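Local coordinates for putative cell adhesion protein (Bacteroides thetaiotaomicron, PDB 4DGU) that is probably a fimbrial protein that takes part in cell adhesion as a component of bacterial pili, and binds zinc, at residues 48-53 with 77-82. Residues are numbered along the deposited sequence; the frame is centred on the assembly and turned at random.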
HETATM    1  N   MSE A  48     -37.723   9.111  -4.062  1.00 50.64           N
HETATM    2  CA  MSE A  48     -37.289  10.024  -3.030  1.00 49.07           C
HETATM    3  C   MSE A  48     -38.246  10.027  -1.832  1.00 53.25           C
HETATM    4  O   MSE A  48     -39.442   9.844  -2.002  1.00 53.89           O
HETATM    5  CB  MSE A  48     -37.154  11.416  -3.622  1.00 51.64           C
HETATM    6  CG  MSE A  48     -36.537  12.383  -2.665  1.00 59.59           C
HETATM    7 SE   MSE A  48     -36.267  14.108  -3.426  0.75 69.44          SE
HETATM    8  CE  MSE A  48     -38.099  14.619  -3.737  1.00 67.65           C
ATOM      9  N   ALA A  49     -37.702  10.161  -0.618  1.00 48.19           N
ATOM     10  CA  ALA A  49     -38.449  10.214   0.633  1.00 47.16           C
ATOM     11  C   ALA A  49     -37.795  11.164   1.634  1.00 49.35           C
ATOM     12  O   ALA A  49     -36.577  11.377   1.612  1.00 45.44           O
ATOM     13  CB  ALA A  49     -38.540   8.829   1.255  1.00 47.73           C
ATOM     14  N   ALA A  50     -38.624  11.748   2.495  1.00 47.35           N
ATOM     15  CA  ALA A  50     -38.170  12.499   3.643  1.00 46.86           C
ATOM     16  C   ALA A  50     -38.038  11.471   4.742  1.00 52.22           C
ATOM     17  O   ALA A  50     -38.774  10.467   4.725  1.00 50.65           O
ATOM     18  CB  ALA A  50     -39.167  13.579   4.014  1.00 47.87           C
ATOM     19  N   SER A  51     -37.117  11.697   5.695  1.00 50.13           N
ATOM     20  CA  SER A  51     -36.894  10.766   6.803  1.00 49.78           C
ATOM     21  C   SER A  51     -38.226  10.305   7.452  1.00 55.59           C
ATOM     22  O   SER A  51     -39.134  11.103   7.705  1.00 56.73           O
ATOM     23  CB  SER A  51     -35.950  11.376   7.841  1.00 51.81           C
ATOM     24  OG  SER A  51     -36.148  10.914   9.171  1.00 61.42           O
ATOM     25  N   GLY A  52     -38.321   9.004   7.667  1.00 53.61           N
ATOM     26  CA  GLY A  52     -39.485   8.358   8.275  1.00 55.33           C
ATOM     27  C   GLY A  52     -40.710   8.228   7.391  1.00 60.47           C
ATOM     28  O   GLY A  52     -41.793   7.987   7.907  1.00 60.77           O
ATOM     29  N   GLN A  53     -40.552   8.394   6.060  1.00 57.58           N
ATOM     30  CA  GLN A  53     -41.638   8.377   5.067  1.00 56.65           C
ATOM     31  C   GLN A  53     -41.336   7.396   3.948  1.00 58.20           C
ATOM     32  O   GLN A  53     -40.218   6.914   3.856  1.00 55.42           O
ATOM     33  CB  GLN A  53     -41.861   9.791   4.488  1.00 56.70           C
ATOM     34  CG  GLN A  53     -42.254  10.827   5.538  1.00 61.35           C
ATOM     35  CD  GLN A  53     -43.564  10.515   6.237  1.00 78.81           C
ATOM     36  OE1 GLN A  53     -43.626  10.345   7.459  1.00 73.79           O
ATOM     37  NE2 GLN A  53     -44.648  10.456   5.485  1.00 67.96           N
ATOM     38  N   VAL A  77     -34.940  19.208   7.127  1.00 44.13           N
ATOM     39  CA  VAL A  77     -35.486  17.965   6.577  1.00 43.41           C
ATOM     40  C   VAL A  77     -34.378  17.200   5.893  1.00 48.13           C
ATOM     41  O   VAL A  77     -33.616  17.764   5.095  1.00 46.79           O
ATOM     42  CB  VAL A  77     -36.654  18.242   5.576  1.00 47.38           C
ATOM     43  CG1 VAL A  77     -37.335  16.947   5.150  1.00 46.87           C
ATOM     44  CG2 VAL A  77     -37.676  19.193   6.171  1.00 48.49           C
ATOM     45  N   THR A  78     -34.333  15.894   6.143  1.00 45.92           N
ATOM     46  CA  THR A  78     -33.381  15.019   5.479  1.00 43.39           C
ATOM     47  C   THR A  78     -34.147  14.228   4.417  1.00 46.47           C
ATOM     48  O   THR A  78     -35.170  13.617   4.725  1.00 45.27           O
ATOM     49  CB  THR A  78     -32.661  14.126   6.490  1.00 44.56           C
ATOM     50  OG1 THR A  78     -32.103  14.956   7.498  1.00 49.68           O
ATOM     51  CG2 THR A  78     -31.570  13.295   5.849  1.00 38.22           C
ATOM     52  N   PHE A  79     -33.637  14.253   3.169  1.00 41.21           N
ATOM     53  CA  PHE A  79     -34.181  13.520   2.048  1.00 38.87           C
ATOM     54  C   PHE A  79     -33.234  12.371   1.689  1.00 43.81           C
ATOM     55  O   PHE A  79     -32.042  12.466   1.936  1.00 41.64           O
ATOM     56  CB  PHE A  79     -34.415  14.436   0.844  1.00 40.18           C
ATOM     57  CG  PHE A  79     -35.425  15.518   1.087  1.00 42.46           C
ATOM     58  CD1 PHE A  79     -36.782  15.275   0.918  1.00 46.18           C
ATOM     59  CD2 PHE A  79     -35.024  16.793   1.486  1.00 44.19           C
ATOM     60  CE1 PHE A  79     -37.723  16.274   1.171  1.00 47.11           C
ATOM     61  CE2 PHE A  79     -35.955  17.786   1.722  1.00 47.10           C
ATOM     62  CZ  PHE A  79     -37.303  17.518   1.567  1.00 46.01           C
ATOM     63  N   TYR A  80     -33.794  11.278   1.142  1.00 41.78           N
ATOM     64  CA  TYR A  80     -33.115  10.057   0.727  1.00 41.62           C
ATOM     65  C   TYR A  80     -33.598   9.696  -0.641  1.00 46.45           C
ATOM     66  O   TYR A  80     -34.797   9.791  -0.894  1.00 48.05           O
ATOM     67  CB  TYR A  80     -33.391   8.913   1.707  1.00 43.81           C
ATOM     68  CG  TYR A  80     -32.927   9.207   3.114  1.00 48.31           C
ATOM     69  CD1 TYR A  80     -31.595   9.034   3.479  1.00 50.82           C
ATOM     70  CD2 TYR A  80     -33.813   9.691   4.077  1.00 49.82           C
ATOM     71  CE1 TYR A  80     -31.158   9.306   4.774  1.00 54.44           C
ATOM     72  CE2 TYR A  80     -33.393   9.950   5.381  1.00 51.06           C
ATOM     73  CZ  TYR A  80     -32.061   9.754   5.726  1.00 62.46           C
ATOM     74  OH  TYR A  80     -31.613  10.046   6.996  1.00 64.30           O
ATOM     75  N   ALA A  81     -32.699   9.296  -1.544  1.00 41.29           N
ATOM     76  CA  ALA A  81     -33.109   8.971  -2.900  1.00 41.57           C
ATOM     77  C   ALA A  81     -32.349   7.788  -3.479  1.00 47.47           C
ATOM     78  O   ALA A  81     -31.146   7.651  -3.250  1.00 48.39           O
ATOM     79  CB  ALA A  81     -32.933  10.191  -3.800  1.00 42.27           C
ATOM     80  N   HIS A  82     -33.049   6.959  -4.262  1.00 44.33           N
ATOM     81  CA  HIS A  82     -32.491   5.820  -4.993  1.00 42.99           C
ATOM     82  C   HIS A  82     -32.572   6.058  -6.486  1.00 45.68           C
ATOM     83  O   HIS A  82     -33.586   6.544  -6.976  1.00 44.79           O
ATOM     84  CB  HIS A  82     -33.224   4.508  -4.648  1.00 44.00           C
ATOM     85  CG  HIS A  82     -32.953   3.996  -3.270  1.00 46.48           C
ATOM     86  ND1 HIS A  82     -31.917   3.112  -3.012  1.00 47.51           N
ATOM     87  CD2 HIS A  82     -33.605   4.262  -2.113  1.00 48.76           C
ATOM     88  CE1 HIS A  82     -31.971   2.866  -1.712  1.00 47.61           C
ATOM     89  NE2 HIS A  82     -32.966   3.540  -1.126  1.00 48.30           N
TER
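Ala-49 and Tyr-80 form the hydrogen-bonded pair at the heart of an antiparallel strand pairing in the larger sheet of this fimbrillin-like, transthyretin-clan fold. Both of their backbone bonds are short and fairly straight, with Ala-49 N to Tyr-80 O at 2.9 Å and Tyr-80 N to Ala-49 O at 2.8 Å. Met-48 with Ala-81 and Ala-50 with Phe-79 are the flanking non-hydrogen-bonded pairs, and their side chains share the tightly packed face. Here CG of Met-48, anti to the backbone N (chi1 -172°), lies 4.4 Å from Ala-81 CB. The selenium of Met-48, a selenomethionine, sits oblique to the Phe-79 ring, 5.3 Å from its centroid, a Met-aromatic contact. Val-77 CG1 rests 3.6 Å above the Phe-79 ring plane, offset toward the rim, and also meets Ala-50 CB. Phe-14 and Leu-123 of the same chain help to close this buried face.

The face carrying Ala-49 and Tyr-80 is looser. Tyr-80, partly exposed, touches Tyr-55 and Phe-109 there. At the open end of the pairing the chain enters a type II turn from Ala-50 to Gln-53, and the solvent-exposed Ser-51 is tied back by its N to Thr-78 O. An alanine in place of Tyr-80 would probably strip the ring from beside Ser-51 and open a gap against Tyr-55 and Phe-109. Ser-51 meets that ring at its edge, where CE2 of Tyr-80 approaches CB of Ser-51 to 3.8 Å.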